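Local coordinates for protein dipicolinate synthase subunit B (Bacillus halodurans, PDB 3LQK) that probably acts as the flavoprotein-type subunit of dipicolinate synthase, the enzyme that makes the dipicolinic acid of bacterial spores, at residues K37-V42 / P70-M75. Sequence-based numbering, arbitrary orientation.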
loop_
_atom_site.group_PDB
_atom_site.type_symbol
_atom_site.label_atom_id
_atom_site.label_comp_id
_atom_site.label_asym_id
_atom_site.label_seq_id
_atom_site.Cartn_x
_atom_site.Cartn_y
_atom_site.Cartn_z
ATOM N N LYS A 37 23.449 26.126 -13.286
ATOM C CA LYS A 37 22.656 26.278 -14.483
ATOM C C LYS A 37 21.250 25.693 -14.216
ATOM O O LYS A 37 21.109 24.500 -13.978
ATOM C CB LYS A 37 23.313 25.509 -15.620
ATOM C CG LYS A 37 22.558 25.694 -16.941
ATOM C CD LYS A 37 23.039 24.746 -18.120
ATOM C CE LYS A 37 24.211 25.286 -18.941
ATOM N NZ LYS A 37 24.429 24.351 -20.116
ATOM N N VAL A 38 20.243 26.565 -14.213
ATOM C CA VAL A 38 18.913 26.197 -13.794
ATOM C C VAL A 38 17.979 26.146 -14.982
ATOM O O VAL A 38 17.747 27.169 -15.669
ATOM C CB VAL A 38 18.360 27.133 -12.744
ATOM C CG1 VAL A 38 17.030 26.606 -12.220
ATOM C CG2 VAL A 38 19.433 27.313 -11.565
ATOM N N THR A 39 17.414 24.953 -15.184
ATOM C CA THR A 39 16.376 24.756 -16.168
ATOM C C THR A 39 14.999 24.697 -15.539
ATOM O O THR A 39 14.730 23.774 -14.753
ATOM C CB THR A 39 16.619 23.480 -16.929
ATOM O OG1 THR A 39 17.866 23.607 -17.612
ATOM C CG2 THR A 39 15.465 23.203 -17.971
ATOM N N PRO A 40 14.109 25.642 -15.883
ATOM C CA PRO A 40 12.745 25.587 -15.353
ATOM C C PRO A 40 11.869 24.562 -16.086
ATOM O O PRO A 40 11.954 24.417 -17.336
ATOM C CB PRO A 40 12.210 27.016 -15.554
ATOM C CG PRO A 40 13.389 27.801 -16.118
ATOM C CD PRO A 40 14.280 26.812 -16.758
ATOM N N PHE A 41 11.080 23.845 -15.307
ATOM C CA PHE A 41 10.066 22.913 -15.804
ATOM C C PHE A 41 8.683 23.334 -15.293
ATOM O O PHE A 41 8.542 23.695 -14.124
ATOM C CB PHE A 41 10.320 21.510 -15.278
ATOM C CG PHE A 41 11.495 20.802 -15.886
ATOM C CD1 PHE A 41 11.312 19.678 -16.642
ATOM C CD2 PHE A 41 12.782 21.192 -15.585
ATOM C CE1 PHE A 41 12.394 18.982 -17.166
ATOM C CE2 PHE A 41 13.872 20.543 -16.148
ATOM C CZ PHE A 41 13.671 19.434 -16.942
ATOM N N VAL A 42 7.665 23.295 -16.139
ATOM C CA VAL A 42 6.314 23.715 -15.755
ATOM C C VAL A 42 5.289 22.710 -16.259
ATOM O O VAL A 42 5.624 21.810 -17.006
ATOM C CB VAL A 42 5.963 25.130 -16.249
ATOM C CG1 VAL A 42 6.803 26.227 -15.516
ATOM C CG2 VAL A 42 6.041 25.229 -17.772
ATOM N N PRO A 70 15.776 27.609 -21.742
ATOM C CA PRO A 70 14.390 27.421 -22.169
ATOM C C PRO A 70 13.536 26.645 -21.142
ATOM O O PRO A 70 13.973 25.601 -20.586
ATOM C CB PRO A 70 14.526 26.622 -23.465
ATOM C CG PRO A 70 15.848 26.977 -23.977
ATOM C CD PRO A 70 16.720 27.142 -22.771
ATOM N N ILE A 71 12.338 27.182 -20.893
ATOM C CA ILE A 71 11.357 26.597 -20.005
ATOM C C ILE A 71 10.857 25.276 -20.606
ATOM O O ILE A 71 10.454 25.218 -21.757
ATOM C CB ILE A 71 10.195 27.579 -19.834
ATOM C CG1 ILE A 71 10.741 28.838 -19.125
ATOM C CG2 ILE A 71 9.003 26.913 -19.042
ATOM C CD1 ILE A 71 9.754 29.926 -18.858
ATOM N N VAL A 72 10.960 24.193 -19.852
ATOM C CA VAL A 72 10.514 22.907 -20.336
ATOM C C VAL A 72 9.039 22.777 -19.964
ATOM O O VAL A 72 8.687 22.582 -18.788
ATOM C CB VAL A 72 11.333 21.768 -19.742
ATOM C CG1 VAL A 72 10.814 20.462 -20.246
ATOM C CG2 VAL A 72 12.828 21.922 -20.052
ATOM N N ASP A 73 8.186 22.891 -20.973
ATOM C CA ASP A 73 6.765 22.915 -20.793
ATOM C C ASP A 73 6.005 21.860 -21.589
ATOM O O ASP A 73 4.822 21.993 -21.764
ATOM C CB ASP A 73 6.230 24.288 -21.138
ATOM C CG ASP A 73 6.425 24.667 -22.607
ATOM O OD1 ASP A 73 7.158 23.973 -23.352
ATOM O OD2 ASP A 73 5.826 25.705 -22.993
ATOM N N SER A 74 6.686 20.784 -22.004
ATOM C CA SER A 74 6.062 19.710 -22.781
ATOM C C SER A 74 6.823 18.421 -22.503
ATOM O O SER A 74 7.999 18.467 -22.088
ATOM C CB SER A 74 6.155 20.011 -24.284
ATOM O OG SER A 74 7.511 19.926 -24.720
HETATM N N MSE A 75 6.172 17.289 -22.764
HETATM C CA MSE A 75 6.788 15.984 -22.594
HETATM C C MSE A 75 7.974 15.804 -23.515
HETATM O O MSE A 75 8.991 15.301 -23.081
HETATM C CB MSE A 75 5.792 14.822 -22.824
HETATM C CG MSE A 75 4.532 14.840 -21.976
HETATM SE SE MSE A 75 5.003 14.986 -20.072
HETATM C CE MSE A 75 4.788 13.102 -19.544
#
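Val-72 lies over one face of the Phe-41 ring, where residues 70-73 run roughly parallel to the outer edge of strand 37-41. This strand borders the sheet of the Rossmann-like alpha/beta fold of the Flavoprotein family, and its other edge pairs with strand 9-13. Val-72 CB sits 3.9 Å from the centroid of the Phe-41 ring, offset toward the rim, in a CH-pi contact. Its CG1 is anti to the backbone N (chi1 179°) and rests on Phe-41 CD1 and CE1. Val-72 CG2 meets Thr-39 CG2 at 3.6 Å. Phe-81 packs edge-to-face with the Phe-41 ring.

Pro-40 CG meets Ile-71 CG1 at 4.1 Å, the two side chains crossing at about a right angle, and Ile-63 of helix 58-66 packs on both. Val-42 CG2 extends this group, touching Ile-71 CG2 at 3.6 Å and Asp-73 CB at 3.5 Å.

Between the two groups the backbones form a single parallel bridge, Phe-41 with Val-72. Val-72 N donates to Pro-40 O at 2.7 Å, almost straight at 177°. Val-42 N returns a bond to Val-72 O. The backbone N-H and C=O of Val-72 are thus both bonded to segment 37-42.

At the polar edge the Asp-73 carboxylate turns away from the strand. OD2 accepts from Val-46 N, and OD1 forms a salt bridge with Lys-77 NZ.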